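Local coordinates for protein tRNA (Adenine(22)-N(1))-methyltransferase (Mycoplasma capricolum subsp. capricolum, PDB 6QE6) that probably transfers a methyl group to N1 of an adenine in tRNA, and binds the cofactor product S-adenosyl-L-homocysteine, at residues S36-I42 and N106-I112; G43-A47 and Y63-I67. All blocks are in the same frame, centred on the assembly; numbering follows the deposited sequence.

Interaction 1: S36-I42 and N106-I112; sequences STAIADI and NIDYVTI. Unlike the reference sequence in segment 36-42: Ala38 (reference Thr).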
loop_
_atom_site.group_PDB
_atom_site.type_symbol
_atom_site.label_atom_id
_atom_site.label_comp_id
_atom_site.label_asym_id
_atom_site.label_seq_id
_atom_site.Cartn_x
_atom_site.Cartn_y
_atom_site.Cartn_z
ATOM N N SER A 36 -8.335 -17.300 -1.267
ATOM C CA SER A 36 -6.910 -17.353 -1.560
ATOM C C SER A 36 -6.300 -18.605 -0.968
ATOM O O SER A 36 -6.772 -19.119 0.042
ATOM C CB SER A 36 -6.182 -16.128 -1.010
ATOM O OG SER A 36 -6.612 -14.979 -1.705
ATOM N N THR A 37 -5.234 -19.090 -1.603
ATOM C CA THR A 37 -4.498 -20.200 -1.017
ATOM C C THR A 37 -3.483 -19.703 0.010
ATOM O O THR A 37 -3.509 -20.119 1.174
ATOM C CB THR A 37 -3.821 -21.033 -2.113
ATOM O OG1 THR A 37 -4.820 -21.780 -2.816
ATOM C CG2 THR A 37 -2.831 -22.005 -1.513
ATOM N N ALA A 38 -2.595 -18.794 -0.397
ATOM C CA ALA A 38 -1.522 -18.322 0.469
ATOM C C ALA A 38 -1.339 -16.821 0.294
ATOM O O ALA A 38 -1.322 -16.318 -0.832
ATOM C CB ALA A 38 -0.201 -19.051 0.173
ATOM N N ILE A 39 -1.200 -16.108 1.411
ATOM C CA ILE A 39 -0.868 -14.689 1.388
ATOM C C ILE A 39 0.381 -14.472 2.232
ATOM O O ILE A 39 0.713 -15.273 3.106
ATOM C CB ILE A 39 -2.035 -13.801 1.884
ATOM C CG1 ILE A 39 -2.321 -14.027 3.388
ATOM C CG2 ILE A 39 -3.294 -14.018 1.013
ATOM C CD1 ILE A 39 -1.589 -13.057 4.339
ATOM N N ALA A 40 1.074 -13.367 1.974
ATOM C CA ALA A 40 2.214 -12.982 2.798
ATOM C C ALA A 40 2.029 -11.548 3.286
ATOM O O ALA A 40 1.841 -10.632 2.480
ATOM C CB ALA A 40 3.529 -13.137 2.035
ATOM N N ASP A 41 2.073 -11.351 4.600
ATOM C CA ASP A 41 2.012 -10.020 5.197
ATOM C C ASP A 41 3.443 -9.572 5.464
ATOM O O ASP A 41 4.149 -10.181 6.274
ATOM C CB ASP A 41 1.181 -10.036 6.478
ATOM C CG ASP A 41 0.808 -8.637 6.975
ATOM O OD1 ASP A 41 0.919 -7.632 6.215
ATOM O OD2 ASP A 41 0.373 -8.561 8.146
ATOM N N ILE A 42 3.879 -8.529 4.770
ATOM C CA ILE A 42 5.213 -7.981 4.963
ATOM C C ILE A 42 5.150 -6.881 6.008
ATOM O O ILE A 42 4.390 -5.914 5.858
ATOM C CB ILE A 42 5.785 -7.451 3.645
ATOM C CG1 ILE A 42 5.599 -8.481 2.536
ATOM C CG2 ILE A 42 7.241 -7.065 3.839
ATOM C CD1 ILE A 42 6.255 -9.839 2.837
ATOM N N ASN A 106 3.547 -20.469 -4.124
ATOM C CA ASN A 106 2.952 -19.362 -4.862
ATOM C C ASN A 106 2.009 -18.572 -3.967
ATOM O O ASN A 106 1.199 -19.148 -3.233
ATOM C CB ASN A 106 2.180 -19.882 -6.071
ATOM C CG ASN A 106 3.077 -20.281 -7.199
ATOM O OD1 ASN A 106 4.283 -20.061 -7.156
ATOM N ND2 ASN A 106 2.493 -20.866 -8.230
ATOM N N ILE A 107 2.095 -17.248 -4.058
ATOM C CA ILE A 107 1.392 -16.346 -3.151
ATOM C C ILE A 107 0.354 -15.566 -3.947
ATOM O O ILE A 107 0.692 -14.891 -4.925
ATOM C CB ILE A 107 2.378 -15.411 -2.429
ATOM C CG1 ILE A 107 3.291 -16.226 -1.510
ATOM C CG2 ILE A 107 1.640 -14.318 -1.640
ATOM C CD1 ILE A 107 4.567 -15.522 -1.158
ATOM N N ASP A 108 -0.914 -15.661 -3.527
ATOM C CA ASP A 108 -1.981 -14.916 -4.192
ATOM C C ASP A 108 -1.856 -13.421 -3.920
ATOM O O ASP A 108 -1.975 -12.602 -4.837
ATOM C CB ASP A 108 -3.344 -15.425 -3.733
ATOM C CG ASP A 108 -3.591 -16.872 -4.129
ATOM O OD1 ASP A 108 -4.231 -17.095 -5.176
ATOM O OD2 ASP A 108 -3.130 -17.788 -3.413
ATOM N N TYR A 109 -1.613 -13.039 -2.667
ATOM C CA TYR A 109 -1.563 -11.632 -2.311
ATOM C C TYR A 109 -0.430 -11.401 -1.335
ATOM O O TYR A 109 -0.378 -12.034 -0.277
ATOM C CB TYR A 109 -2.851 -11.155 -1.650
ATOM C CG TYR A 109 -4.082 -11.112 -2.512
ATOM C CD1 TYR A 109 -4.436 -9.949 -3.196
ATOM C CD2 TYR A 109 -4.941 -12.213 -2.585
ATOM C CE1 TYR A 109 -5.595 -9.889 -3.948
ATOM C CE2 TYR A 109 -6.098 -12.171 -3.356
ATOM C CZ TYR A 109 -6.416 -11.006 -4.028
ATOM O OH TYR A 109 -7.564 -10.956 -4.766
ATOM N N VAL A 110 0.447 -10.474 -1.667
ATOM C CA VAL A 110 1.360 -9.911 -0.694
ATOM C C VAL A 110 0.763 -8.602 -0.203
ATOM O O VAL A 110 0.375 -7.749 -1.014
ATOM C CB VAL A 110 2.753 -9.711 -1.297
ATOM C CG1 VAL A 110 3.579 -8.850 -0.384
ATOM C CG2 VAL A 110 3.397 -11.079 -1.518
ATOM N N THR A 111 0.626 -8.462 1.112
ATOM C CA THR A 111 0.158 -7.222 1.710
ATOM C C THR A 111 1.316 -6.546 2.421
ATOM O O THR A 111 2.130 -7.208 3.077
ATOM C CB THR A 111 -1.006 -7.431 2.684
ATOM O OG1 THR A 111 -0.619 -8.331 3.735
ATOM C CG2 THR A 111 -2.214 -7.984 1.942
ATOM N N ILE A 112 1.405 -5.230 2.234
ATOM C CA ILE A 112 2.406 -4.387 2.860
ATOM C C ILE A 112 1.647 -3.202 3.418
ATOM O O ILE A 112 1.136 -2.375 2.648
ATOM C CB ILE A 112 3.482 -3.925 1.873
ATOM C CG1 ILE A 112 4.082 -5.119 1.135
ATOM C CG2 ILE A 112 4.538 -3.128 2.597
ATOM C CD1 ILE A 112 4.876 -4.758 -0.109
#
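Ala40 and Thr111 meet on two adjacent parallel strands, 38-42 and 109-112, of the Rossmann-like sheet of a class I methyltransferase. The backbones are linked by three bonds: Ala40 N gives to Tyr109 O (3.0 Å), Ala40 O takes Thr111 N, and Ile42 N reaches Thr111 O at 2.8 Å. Just before them, the side chain of Asp108 ties down the corner at Thr37. Its OD2 accepts Thr37 N at 3.1 Å from well above the carboxylate plane, and Ala38 N on its anti side, from the same face of the plane, almost straight at 171°. Asp108 N returns a bond to Ala38 O.

Apolar contacts line the sheet face carrying Ala40 and Ile42. Ala40 CB touches both Ile107 CD1 and Val110 CG2, which approach from the same side. Farther along, Ile42 CG1 presses on Val110 CG1 (3.6 Å), and Ile42 itself touches the bound cofactor product. On the other face Ile39 CG2 sits beside Tyr109 CB. Before the corner, Ser36 OG, hydrogen-bonded to Asn34 O, lies in the Tyr109 ring plane at its CD2-CE2 edge. Leu49 of helix 48-55 covers Asp41 and Thr111. Asp41 OD2 bonds Thr44 OG1, whereas OD1 takes the Thr111 hydroxyl, OG1, at 3.0 Å, from above the carboxylate plane.

Interaction 2: G43-A47 and Y63-I67; sequences GTDHA and YACDI. With SAH (S-adenosyl-L-homocysteine), chain C.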
loop_
_atom_site.group_PDB
_atom_site.type_symbol
_atom_site.label_atom_id
_atom_site.label_comp_id
_atom_site.label_asym_id
_atom_site.label_seq_id
_atom_site.Cartn_x
_atom_site.Cartn_y
_atom_site.Cartn_z
ATOM N N GLY A 43 5.977 -6.995 7.043
ATOM C CA GLY A 43 5.892 -6.065 8.159
ATOM C C GLY A 43 4.713 -6.346 9.069
ATOM O O GLY A 43 3.997 -5.418 9.476
ATOM N N THR A 44 4.500 -7.612 9.408
ATOM C CA THR A 44 3.245 -8.055 9.996
ATOM C C THR A 44 3.079 -7.615 11.442
ATOM O O THR A 44 1.958 -7.665 11.960
ATOM C CB THR A 44 3.149 -9.584 9.904
ATOM O OG1 THR A 44 1.814 -9.995 10.196
ATOM C CG2 THR A 44 4.098 -10.243 10.889
ATOM N N ASP A 45 4.156 -7.188 12.096
ATOM C CA ASP A 45 4.111 -6.754 13.486
ATOM C C ASP A 45 3.553 -7.856 14.380
ATOM O O ASP A 45 4.277 -8.793 14.719
ATOM C CB ASP A 45 3.289 -5.481 13.637
ATOM C CG ASP A 45 3.221 -5.019 15.071
ATOM O OD1 ASP A 45 4.268 -5.063 15.759
ATOM O OD2 ASP A 45 2.114 -4.647 15.521
ATOM N N HIS A 46 2.273 -7.778 14.757
ATOM C CA HIS A 46 1.678 -8.768 15.651
ATOM C C HIS A 46 0.755 -9.743 14.929
ATOM O O HIS A 46 -0.006 -10.462 15.590
ATOM C CB HIS A 46 0.923 -8.086 16.797
ATOM C CG HIS A 46 1.820 -7.536 17.872
ATOM N ND1 HIS A 46 1.349 -7.148 19.111
ATOM C CD2 HIS A 46 3.157 -7.304 17.886
ATOM C CE1 HIS A 46 2.356 -6.697 19.839
ATOM N NE2 HIS A 46 3.463 -6.778 19.119
ATOM N N ALA A 47 0.801 -9.783 13.593
ATOM C CA ALA A 47 0.180 -10.839 12.794
ATOM C C ALA A 47 -1.335 -10.892 12.953
ATOM O O ALA A 47 -1.952 -11.912 12.628
ATOM C CB ALA A 47 0.781 -12.211 13.120
ATOM N N TYR A 63 1.886 -16.360 5.422
ATOM C CA TYR A 63 3.245 -16.061 5.845
ATOM C C TYR A 63 3.257 -14.710 6.565
ATOM O O TYR A 63 2.901 -13.684 5.975
ATOM C CB TYR A 63 4.174 -16.042 4.633
ATOM C CG TYR A 63 4.227 -17.359 3.921
ATOM C CD1 TYR A 63 4.776 -18.491 4.525
ATOM C CD2 TYR A 63 3.735 -17.482 2.646
ATOM C CE1 TYR A 63 4.821 -19.709 3.851
ATOM C CE2 TYR A 63 3.781 -18.680 1.974
ATOM C CZ TYR A 63 4.320 -19.787 2.566
ATOM O OH TYR A 63 4.340 -20.964 1.840
ATOM N N ALA A 64 3.656 -14.707 7.828
ATOM C CA ALA A 64 3.652 -13.496 8.656
ATOM C C ALA A 64 5.100 -13.052 8.844
ATOM O O ALA A 64 5.823 -13.606 9.677
ATOM C CB ALA A 64 2.956 -13.747 9.986
ATOM N N CYS A 65 5.513 -12.050 8.073
ATOM C CA CYS A 65 6.919 -11.714 7.876
ATOM C C CYS A 65 7.268 -10.386 8.526
ATOM O O CYS A 65 6.478 -9.439 8.499
ATOM C CB CYS A 65 7.269 -11.622 6.387
ATOM S SG CYS A 65 6.437 -12.845 5.340
ATOM N N ASP A 66 8.472 -10.316 9.071
ATOM C CA ASP A 66 8.990 -9.078 9.610
ATOM C C ASP A 66 10.511 -9.074 9.499
ATOM O O ASP A 66 11.168 -10.118 9.534
ATOM C CB ASP A 66 8.543 -8.867 11.061
ATOM C CG ASP A 66 8.497 -7.391 11.442
ATOM O OD1 ASP A 66 9.552 -6.728 11.358
ATOM O OD2 ASP A 66 7.410 -6.883 11.797
ATOM N N ILE A 67 11.062 -7.875 9.354
ATOM C CA ILE A 67 12.505 -7.721 9.357
ATOM C C ILE A 67 13.073 -7.798 10.772
ATOM O O ILE A 67 14.273 -8.058 10.936
ATOM C CB ILE A 67 12.850 -6.396 8.651
ATOM C CG1 ILE A 67 14.329 -6.342 8.273
ATOM C CG2 ILE A 67 12.414 -5.206 9.490
ATOM C CD1 ILE A 67 14.670 -5.137 7.386
HETATM N N SAH C . 1.426 -4.296 9.435
HETATM C CA SAH C . 1.031 -3.532 10.613
HETATM C CB SAH C . 2.266 -2.992 11.351
HETATM C CG SAH C . 3.101 -1.937 10.624
HETATM S SD SAH C . 4.432 -1.290 11.671
HETATM C C SAH C . 0.090 -2.380 10.250
HETATM O O SAH C . 0.035 -1.947 9.094
HETATM O OXT SAH C . -0.634 -1.852 11.102
HETATM C "C5'" SAH C . 5.672 -1.631 10.400
HETATM C "C4'" SAH C . 6.310 -3.004 10.578
HETATM O "O4'" SAH C . 7.085 -3.301 9.441
HETATM C "C3'" SAH C . 7.266 -3.054 11.756
HETATM O "O3'" SAH C . 6.953 -4.163 12.567
HETATM C "C2'" SAH C . 8.642 -3.241 11.140
HETATM O "O2'" SAH C . 9.409 -4.089 11.951
HETATM C "C1'" SAH C . 8.318 -3.870 9.803
HETATM N N9 SAH C . 9.286 -3.556 8.751
HETATM C C8 SAH C . 9.926 -2.369 8.538
HETATM N N7 SAH C . 10.721 -2.517 7.443
HETATM C C5 SAH C . 10.589 -3.760 6.967
HETATM C C6 SAH C . 11.174 -4.416 5.895
HETATM N N6 SAH C . 12.049 -3.793 5.108
HETATM N N1 SAH C . 10.839 -5.729 5.656
HETATM C C2 SAH C . 9.930 -6.383 6.463
HETATM N N3 SAH C . 9.359 -5.716 7.526
HETATM C C4 SAH C . 9.684 -4.426 7.772
#
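Cys65 O, near the end of strand 63-66, receives Thr44 N at 2.8 Å and 165°, and Gly43 N only weakly, at 2.9 Å and 120°; beyond this the chain folds into a type II' turn from Thr44 to Ala47, closed by Ala47 N to Thr44 O. The Thr44 side chain points toward strand 63-66. Its OG1 is anti to the backbone N (chi1 -167°) and bonds to Asp41 OD2, which leaves CG2 between N and the carbonyl carbon, 3.8 Å from Ala64 CB. Ala47 CB adds a looser apolar contact with Ala64 CB, and Pro50 of helix 48-55 closes over Thr44 and Ala64.

Two hallmarks of cofactor binding in Rossmann-fold methyltransferases come together here: the glycine loop after the first strand and the acidic residue at the end of the second. Asp66 spreads its carboxylate across the ribose diol, OD1 taking O2' of S-adenosyl-L-homocysteine at 2.7 Å and OD2 taking O3' at 2.9 Å. Asn68 N also bonds OD1, and Asp45 N approaches the anti lone pair of OD2 at 3.3 Å, so backbone groups from both loops fix how the carboxylate is turned. Gly43 CA passes close to ribose O4', and its carbonyl O accepts the homocysteine N at 2.8 Å. Asp45 CB packs against the homocysteine CB. Ile67 CG2 rests directly over the adenine face, 3.3 Å from its C4.

How the interactions relate
The two contacts have centres 12 Å apart and share one sheet, in which strand 36-42 lies between strands 59-66 and 109-115. Interaction 1 joins it to the strand on one flank; interaction 2 starts where strand 36-42 ends at Ile42 and joins its following loop to the strand on the other flank. Along the chain, both segments of interaction 2 fall between those of interaction 1. They touch directly: Ile39 O and Asp41 N probably bond to Tyr63, and Ile42 CD1 packs on Cys65 SG. The parallel core of interaction 1 thus leads into the cofactor pocket at the strand ends, to which interaction 2 contributes ribose, adenine and homocysteine contacts.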